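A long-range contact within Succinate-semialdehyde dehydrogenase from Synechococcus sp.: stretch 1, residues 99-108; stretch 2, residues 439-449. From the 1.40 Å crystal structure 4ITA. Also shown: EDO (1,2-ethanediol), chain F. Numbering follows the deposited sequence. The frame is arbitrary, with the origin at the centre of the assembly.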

# COMPACT_ATOMS: atom_id res chain seq x y z
N HIS A 99 20.84 -2.33 9.74
CA HIS A 99 20.37 -1.13 9.06
C HIS A 99 19.04 -0.57 9.56
O HIS A 99 18.69 0.56 9.25
N GLY A 100 18.29 -1.37 10.31
CA GLY A 100 16.91 -1.02 10.64
C GLY A 100 16.74 0.27 11.41
O GLY A 100 15.82 1.05 11.11
N GLU A 101 17.60 0.52 12.39
CA GLU A 101 17.49 1.76 13.16
C GLU A 101 17.69 2.97 12.25
O GLU A 101 16.90 3.93 12.30
N GLN A 102 18.73 2.93 11.42
CA GLN A 102 19.02 4.02 10.50
C GLN A 102 17.87 4.22 9.53
O GLN A 102 17.50 5.35 9.22
N PHE A 103 17.32 3.11 9.05
CA PHE A 103 16.21 3.14 8.10
C PHE A 103 14.95 3.76 8.69
O PHE A 103 14.08 4.20 7.94
N LEU A 104 14.84 3.76 10.01
CA LEU A 104 13.65 4.29 10.69
C LEU A 104 13.89 5.61 11.41
O LEU A 104 13.01 6.11 12.11
N ALA A 105 15.08 6.19 11.24
CA ALA A 105 15.42 7.46 11.87
C ALA A 105 14.54 8.61 11.38
O ALA A 105 14.05 8.59 10.24
N ASN A 106 14.34 9.61 12.24
CA ASN A 106 13.58 10.80 11.85
C ASN A 106 14.15 11.43 10.59
O ASN A 106 15.37 11.51 10.42
N GLU A 107 13.27 11.88 9.71
CA GLU A 107 13.69 12.60 8.52
C GLU A 107 13.16 14.03 8.61
O GLU A 107 11.96 14.25 8.59
N TYR A 108 14.08 14.99 8.73
CA TYR A 108 13.70 16.38 8.95
C TYR A 108 13.51 17.12 7.64
O TYR A 108 14.26 16.91 6.68
N LEU A 439 12.18 -6.20 1.51
CA LEU A 439 13.64 -6.05 1.48
C LEU A 439 14.11 -4.61 1.26
O LEU A 439 13.29 -3.70 1.06
N GLY A 440 15.42 -4.39 1.35
CA GLY A 440 15.95 -3.03 1.31
C GLY A 440 15.29 -2.12 2.34
O GLY A 440 14.83 -2.55 3.40
N LEU A 441 15.25 -0.83 2.03
CA LEU A 441 14.56 0.13 2.87
C LEU A 441 13.06 -0.15 2.89
O LEU A 441 12.40 -0.04 3.93
N ALA A 442 12.53 -0.52 1.73
CA ALA A 442 11.09 -0.73 1.59
C ALA A 442 10.52 -1.70 2.62
O ALA A 442 9.45 -1.45 3.18
N GLY A 443 11.23 -2.80 2.87
CA GLY A 443 10.72 -3.83 3.75
C GLY A 443 10.38 -3.35 5.15
O GLY A 443 9.46 -3.86 5.79
N ILE A 444 11.13 -2.38 5.64
CA ILE A 444 10.89 -1.90 7.00
C ILE A 444 10.01 -0.64 7.02
O ILE A 444 9.58 -0.20 8.08
N ARG A 445 9.73 -0.09 5.85
CA ARG A 445 8.86 1.09 5.77
C ARG A 445 7.40 0.76 5.47
O ARG A 445 6.53 1.61 5.63
N THR A 446 7.11 -0.46 5.04
CA THR A 446 5.76 -0.80 4.58
C THR A 446 4.70 -0.71 5.66
O THR A 446 3.65 -0.10 5.48
N PHE A 447 4.98 -1.32 6.81
CA PHE A 447 3.98 -1.44 7.86
C PHE A 447 4.34 -0.64 9.10
O PHE A 447 4.34 -1.15 10.22
N VAL A 448 4.66 0.63 8.88
CA VAL A 448 4.85 1.57 9.97
C VAL A 448 3.96 2.77 9.72
O VAL A 448 3.54 3.03 8.59
N ASN A 449 3.64 3.47 10.81
CA ASN A 449 3.04 4.79 10.76
C ASN A 449 4.14 5.80 10.49
O ASN A 449 4.99 6.04 11.36

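The end part of a longer helix and a weakly bonded helix cross at 74°, their axes no closer than 10.0 Å, and side chains fill the gap. One filler is I444, whose CA-to-CB bond points toward stretch 1. With chi1 and chi2 both t, its chain extends until CD1 lies 3.8 Å from G100 CA. The hollow exists because G100 has no side chain: an ideal CB there would sit only 3.3 Å from I444 CD1. L104 (m, t) borders the same pocket. Its CB leaves sideways, but its branched end comes nearer, bringing L104 CD1 to 3.6 Å from I444 CD1 and L104 CD2 to 4.3 Å from V448 CG1. The branched aliphatic ends thus pack against one another, burying apolar surface.

F103, in the m rotamer, supplies the broad surface. L441 (t, p) lies over one face of its ring, with L441 CD1 3.6 Å from F103 CG, while I444 CG2 sits at the ring edge and 3.7 Å from F103 CB. A flat ring suits this place, since it offers different surfaces to two aliphatic neighbours.

Beyond this apolar patch, R445 reaches along stretch 1. Its CB also leaves sideways, yet the long chain (m, m, t, with chi4 at 80°) brings the guanidinium to F103 O. R445 NE and NH2 both donate to F103 O, at 2.8 and 3.0 Å, and NH2 also forms a salt bridge with E107 OE2 at 2.9 Å. The CA-to-CB bond of E107 (m, t) points toward stretch 2, and its carboxylate lies within reach of the guanidinium. Arginine fits because several N-H groups in one plane can serve backbone and carboxylate together. Water 2 adds a second link, accepting from R445 NH1 and donating to E107 OE1, both at 2.9 Å.

Beside stretch 2, away from the contact itself, an ethanediol, probably from the crystallisation liquor, accepts from F447 N through O2 (2.7 Å) and donates from O2 to G443 O (2.9 Å).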

# COMPACT_ATOMS: atom_id res chain seq x y z
CB HIS A 99 20.22 -1.38 7.55
CG HIS A 99 21.51 -1.73 6.87
ND1 HIS A 99 22.43 -0.77 6.49
CD2 HIS A 99 22.03 -2.92 6.51
CE1 HIS A 99 23.47 -1.37 5.93
NE2 HIS A 99 23.25 -2.67 5.92
CB GLU A 101 18.49 1.79 14.32
CG GLU A 101 18.38 3.06 15.15
CD GLU A 101 19.07 2.98 16.50
OE1 GLU A 101 19.74 1.97 16.77
OE2 GLU A 101 18.94 3.93 17.29
CB GLN A 102 20.30 3.73 9.71
CG GLN A 102 21.54 3.51 10.59
CD GLN A 102 21.82 2.05 10.90
OE1 GLN A 102 21.00 1.37 11.52
NE2 GLN A 102 22.96 1.55 10.45
CB PHE A 103 15.91 1.73 7.60
CG PHE A 103 16.89 1.20 6.59
CD1 PHE A 103 17.96 1.96 6.13
CD2 PHE A 103 16.71 -0.08 6.08
CE1 PHE A 103 18.84 1.43 5.17
CE2 PHE A 103 17.58 -0.60 5.13
CZ PHE A 103 18.64 0.16 4.68
CB LEU A 104 13.09 3.24 11.66
CG LEU A 104 12.51 1.98 11.02
CD1 LEU A 104 12.14 0.96 12.09
CD2 LEU A 104 11.29 2.33 10.17
CB ALA A 105 16.88 7.79 11.64
CB ASN A 106 13.64 11.87 12.95
CG ASN A 106 12.97 11.44 14.23
OD1 ASN A 106 12.25 10.44 14.30
ND2 ASN A 106 13.20 12.22 15.28
CB GLU A 107 13.21 11.89 7.25
CG GLU A 107 13.88 10.53 7.07
CD GLU A 107 13.31 9.70 5.93
OE1 GLU A 107 12.11 9.82 5.63
OE2 GLU A 107 14.08 8.91 5.34
CB TYR A 108 14.75 17.08 9.83
CG TYR A 108 14.80 16.51 11.23
CD1 TYR A 108 15.55 15.38 11.51
CD2 TYR A 108 14.06 17.08 12.26
CE1 TYR A 108 15.57 14.83 12.78
CE2 TYR A 108 14.07 16.54 13.54
CZ TYR A 108 14.83 15.42 13.79
OH TYR A 108 14.86 14.86 15.05
CB LEU A 439 14.27 -7.01 0.46
CG LEU A 439 13.90 -8.48 0.70
CD1 LEU A 439 14.57 -9.38 -0.32
CD2 LEU A 439 14.28 -8.90 2.12
CB LEU A 441 14.84 1.55 2.37
CG LEU A 441 14.05 2.68 3.05
CD1 LEU A 441 14.42 2.76 4.51
CD2 LEU A 441 14.31 4.01 2.36
CB ALA A 442 10.76 -1.21 0.18
CB ILE A 444 12.23 -1.71 7.78
CG1 ILE A 444 12.00 -1.78 9.30
CG2 ILE A 444 12.97 -0.44 7.34
CD1 ILE A 444 13.28 -1.88 10.11
CB ARG A 445 9.37 2.08 4.72
CG ARG A 445 10.65 2.78 5.10
CD ARG A 445 10.47 3.73 6.27
NE ARG A 445 11.67 4.55 6.48
CZ ARG A 445 11.98 5.62 5.76
NH1 ARG A 445 11.18 6.02 4.79
NH2 ARG A 445 13.10 6.29 6.02
CB THR A 446 5.73 -2.20 3.97
OG1 THR A 446 6.63 -2.24 2.85
CG2 THR A 446 4.32 -2.53 3.49
CB PHE A 447 3.72 -2.92 8.18
CG PHE A 447 3.12 -3.69 7.04
CD1 PHE A 447 1.89 -3.32 6.52
CD2 PHE A 447 3.80 -4.75 6.46
CE1 PHE A 447 1.33 -4.02 5.45
CE2 PHE A 447 3.25 -5.45 5.40
CZ PHE A 447 2.02 -5.09 4.90
CB VAL A 448 6.32 2.05 10.10
CG1 VAL A 448 7.23 0.89 10.47
CG2 VAL A 448 6.78 2.69 8.80
CB ASN A 449 2.36 5.09 12.10
CG ASN A 449 1.83 6.52 12.19
OD1 ASN A 449 1.75 7.23 11.20
ND2 ASN A 449 1.44 6.92 13.39
C1 EDO F . 7.84 -3.86 9.24
O1 EDO F . 6.69 -4.72 9.37
C2 EDO F . 7.47 -2.53 8.61
O2 EDO F . 7.21 -2.79 7.22
O HOH W 1 15.33 7.29 8.14
O HOH W 2 11.89 8.31 3.16